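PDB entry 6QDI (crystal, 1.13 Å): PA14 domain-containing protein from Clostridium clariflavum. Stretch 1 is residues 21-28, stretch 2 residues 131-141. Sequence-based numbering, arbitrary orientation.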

# COMPACT_ATOMS: atom_id res chain seq x y z
N ARG A 21 0.05 10.71 -9.91
CA ARG A 21 -0.60 11.53 -10.94
C ARG A 21 -1.17 12.75 -10.26
O ARG A 21 -1.34 12.78 -9.05
N VAL A 22 -1.51 13.76 -11.05
CA VAL A 22 -2.19 14.92 -10.52
C VAL A 22 -3.69 14.78 -10.77
O VAL A 22 -4.15 14.58 -11.92
N ASP A 23 -4.45 14.85 -9.68
CA ASP A 23 -5.89 14.78 -9.72
C ASP A 23 -6.46 16.19 -9.57
O ASP A 23 -6.10 16.94 -8.67
N LYS A 24 -7.38 16.57 -10.45
CA LYS A 24 -7.84 17.95 -10.47
C LYS A 24 -8.58 18.37 -9.23
O LYS A 24 -8.41 19.48 -8.76
N THR A 25 -9.34 17.43 -8.66
CA THR A 25 -10.06 17.60 -7.43
C THR A 25 -10.06 16.26 -6.69
O THR A 25 -9.76 15.22 -7.31
N ILE A 26 -10.40 16.28 -5.40
CA ILE A 26 -10.60 15.01 -4.66
C ILE A 26 -12.09 14.71 -4.70
O ILE A 26 -12.86 15.16 -3.86
N ASP A 27 -12.48 13.92 -5.69
CA ASP A 27 -13.88 13.62 -5.96
C ASP A 27 -13.91 12.33 -6.73
O ASP A 27 -13.84 12.35 -7.96
N PHE A 28 -13.90 11.21 -6.01
CA PHE A 28 -13.72 9.90 -6.62
C PHE A 28 -14.76 8.92 -6.15
O PHE A 28 -15.09 8.86 -4.97
N SER A 131 -19.28 23.21 -1.67
CA SER A 131 -18.89 22.72 -2.99
C SER A 131 -17.69 21.81 -2.85
O SER A 131 -16.93 21.91 -1.89
N ILE A 132 -17.47 20.97 -3.86
CA ILE A 132 -16.20 20.29 -4.01
C ILE A 132 -15.11 21.35 -3.99
O ILE A 132 -15.21 22.40 -4.63
N VAL A 133 -14.00 21.08 -3.30
CA VAL A 133 -12.89 22.03 -3.32
C VAL A 133 -12.37 22.07 -4.75
O VAL A 133 -12.01 21.03 -5.30
N PRO A 134 -12.40 23.25 -5.39
CA PRO A 134 -12.18 23.28 -6.85
C PRO A 134 -10.72 23.29 -7.27
O PRO A 134 -9.82 23.71 -6.50
N THR A 135 -10.46 22.88 -8.50
CA THR A 135 -9.11 22.71 -8.97
C THR A 135 -8.28 23.98 -8.92
O THR A 135 -7.07 23.93 -8.64
N GLU A 136 -8.91 25.13 -9.13
CA GLU A 136 -8.15 26.36 -9.20
C GLU A 136 -7.62 26.79 -7.83
O GLU A 136 -6.80 27.73 -7.76
N CYS A 137 -8.09 26.14 -6.76
CA CYS A 137 -7.63 26.42 -5.41
C CYS A 137 -6.62 25.35 -4.89
O CYS A 137 -6.25 25.40 -3.72
N LEU A 138 -6.22 24.42 -5.76
CA LEU A 138 -5.35 23.32 -5.37
C LEU A 138 -4.10 23.34 -6.23
O LEU A 138 -4.21 23.42 -7.46
N TYR A 139 -2.93 23.15 -5.60
CA TYR A 139 -1.63 23.17 -6.31
C TYR A 139 -0.89 21.89 -5.94
O TYR A 139 -0.78 21.57 -4.75
N PRO A 140 -0.38 21.17 -6.92
CA PRO A 140 0.15 19.84 -6.60
C PRO A 140 1.58 19.86 -6.05
O PRO A 140 2.40 20.66 -6.52
N ALA A 141 1.86 19.01 -5.07
CA ALA A 141 3.23 18.82 -4.61
C ALA A 141 4.09 18.20 -5.71
O ALA A 141 3.59 17.59 -6.64

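The two stretches lie more than a hundred residues apart in one chain and meet over a modest surface, 381 Å² with both sides summed. I132, T25 and T135 cover the most of it. Most of the listed contacts involve one of these three; V22 and P140 form a separate contact.

I132 points its CA-to-CB bond toward stretch 1. Both chi angles are m (-68° and -70°). I132 CG2 packs against T25, 3.9 Å from T25 CB. I132 CD1 reaches D27, where the closest approach is 4.0 Å to D27 CG. This is a contact with the carbon of a carboxylate and involves no hydrogen bond. The CA-to-CB bond of D27 points toward stretch 2, with chi1 t, so the two side chains approach each other at this end of the interface. I132 CD1 also lies 4.4 Å from I26 O.

T25 is directed sideways, with chi1 p (62°). This rotamer lays its methyl along the backbone just before and at the start of the 3-10 segment. T25 CG2 is 3.6 Å from V133 O and 3.7 Å from T135 N. T25 CG2 is also 4.2 Å from T135 CB. The closest T25 contacts are made by carbon atoms, and its hydroxyl makes no hydrogen bond across the interface.

T135 supplies the direct polar link. Its CA-to-CB bond points toward stretch 1, with chi1 t (-161°). T135 OG1 donates a hydrogen bond to K24 O at 2.8 Å, the sole direct hydrogen bond between the stretches. T135 CA also approaches K24 O at 3.3 Å, a CA-H...O contact. The CA atoms of K24 and T135 are 5.1 Å apart, so the backbones run close here and a short side chain can bridge them.

K24 starts sideways and its end leads away from stretch 2. Its chi angles are m, t, t, m. K24 CB remains 3.5 Å from T135 OG1. The amine is linked back by water 1, which accepts from K24 NZ at 3.1 Å and donates to T135 OG1 at 2.9 Å. The T135 hydroxyl thus donates to the backbone and accepts from the water.

The CA-to-CB bond of L138 points toward stretch 1 from a buried position, with chi1 m and chi2 t. L138 CD1 lies 3.9 Å from K24 O and 4.3 Å from T25 CA. A backbone hydrogen bond from L138 N to T135 O (3.0 Å) ties it to the 3-10 segment.

At the other end, the CA-to-CB bonds of V22 and P140 each point toward the opposite stretch. V22 has chi1 t, and P140 has a C-gamma endo pucker. V22 CG2 meets P140 CB at 3.8 Å, an apolar contact.

I26 is buried and directed sideways, with chi1 m and chi2 t. Its side chain makes no close contact with stretch 2. Its backbone is joined by water 2, which accepts from I26 N at 2.9 Å and donates to V133 O at 2.8 Å.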

# COMPACT_ATOMS: atom_id res chain seq x y z
CB ARG A 21 -1.69 10.74 -11.66
CG ARG A 21 -2.93 10.45 -10.82
CD ARG A 21 -3.88 9.48 -11.48
NE ARG A 21 -5.14 9.39 -10.75
CZ ARG A 21 -6.05 8.41 -10.89
NH1 ARG A 21 -5.87 7.40 -11.75
NH2 ARG A 21 -7.15 8.45 -10.13
CB VAL A 22 -1.61 16.21 -11.11
CG1 VAL A 22 -2.46 17.40 -10.68
CG2 VAL A 22 -0.19 16.41 -10.65
CB ASP A 23 -6.38 13.87 -8.60
CG ASP A 23 -5.94 12.43 -8.80
OD1 ASP A 23 -6.08 11.90 -9.92
OD2 ASP A 23 -5.43 11.86 -7.78
CB LYS A 24 -8.69 18.23 -11.71
CG LYS A 24 -7.87 18.21 -12.99
CD LYS A 24 -8.72 18.64 -14.17
CE LYS A 24 -7.95 18.51 -15.49
NZ LYS A 24 -6.82 19.48 -15.60
CB THR A 25 -11.54 18.00 -7.68
OG1 THR A 25 -12.18 16.97 -8.40
CG2 THR A 25 -11.68 19.34 -8.41
CB ILE A 26 -10.04 15.07 -3.21
CG1 ILE A 26 -8.57 15.50 -3.21
CG2 ILE A 26 -10.20 13.69 -2.58
CD1 ILE A 26 -7.81 15.34 -1.91
CB ASP A 27 -14.50 14.78 -6.75
CG ASP A 27 -15.96 14.59 -7.06
OD1 ASP A 27 -16.63 13.73 -6.45
OD2 ASP A 27 -16.39 15.37 -7.91
CB PHE A 28 -12.33 9.34 -6.29
CG PHE A 28 -11.25 10.04 -7.02
CD1 PHE A 28 -11.03 9.77 -8.34
CD2 PHE A 28 -10.44 10.98 -6.40
CE1 PHE A 28 -10.05 10.42 -9.05
CE2 PHE A 28 -9.44 11.64 -7.12
CZ PHE A 28 -9.26 11.37 -8.44
CB SER A 131 -18.50 23.90 -3.90
OG SER A 131 -17.39 24.61 -3.39
CB ILE A 132 -16.18 19.48 -5.32
CG1 ILE A 132 -17.18 18.32 -5.22
CG2 ILE A 132 -14.77 18.97 -5.64
CD1 ILE A 132 -16.72 17.26 -4.25
CB VAL A 133 -11.76 21.65 -2.35
CG1 VAL A 133 -10.68 22.70 -2.47
CG2 VAL A 133 -12.27 21.59 -0.93
CB PRO A 134 -12.83 24.58 -7.27
CG PRO A 134 -12.70 25.46 -6.07
CD PRO A 134 -12.83 24.57 -4.87
CB THR A 135 -9.10 22.05 -10.36
OG1 THR A 135 -7.82 21.48 -10.65
CG2 THR A 135 -9.50 23.02 -11.48
CB GLU A 136 -8.91 27.49 -9.87
CG GLU A 136 -10.15 27.91 -9.14
CD GLU A 136 -11.43 27.14 -9.45
OE1 GLU A 136 -11.41 26.08 -10.16
OE2 GLU A 136 -12.47 27.62 -8.93
CB CYS A 137 -8.80 26.50 -4.46
SG CYS A 137 -9.89 27.88 -4.81
CB LEU A 138 -6.10 22.00 -5.52
CG LEU A 138 -7.35 21.84 -4.65
CD1 LEU A 138 -8.13 20.59 -5.04
CD2 LEU A 138 -7.01 21.81 -3.15
CB TYR A 139 -0.80 24.35 -5.84
CG TYR A 139 -1.47 25.69 -6.07
CD1 TYR A 139 -2.48 26.13 -5.21
CD2 TYR A 139 -1.11 26.49 -7.12
CE1 TYR A 139 -3.12 27.34 -5.41
CE2 TYR A 139 -1.73 27.73 -7.32
CZ TYR A 139 -2.73 28.15 -6.46
OH TYR A 139 -3.35 29.36 -6.70
CB PRO A 140 0.09 19.09 -7.95
CG PRO A 140 0.22 20.20 -8.95
CD PRO A 140 -0.53 21.37 -8.37
CB ALA A 141 3.25 17.94 -3.36
O HOH W 1 -6.78 21.57 -13.32
O HOH W 2 -11.66 18.52 -4.03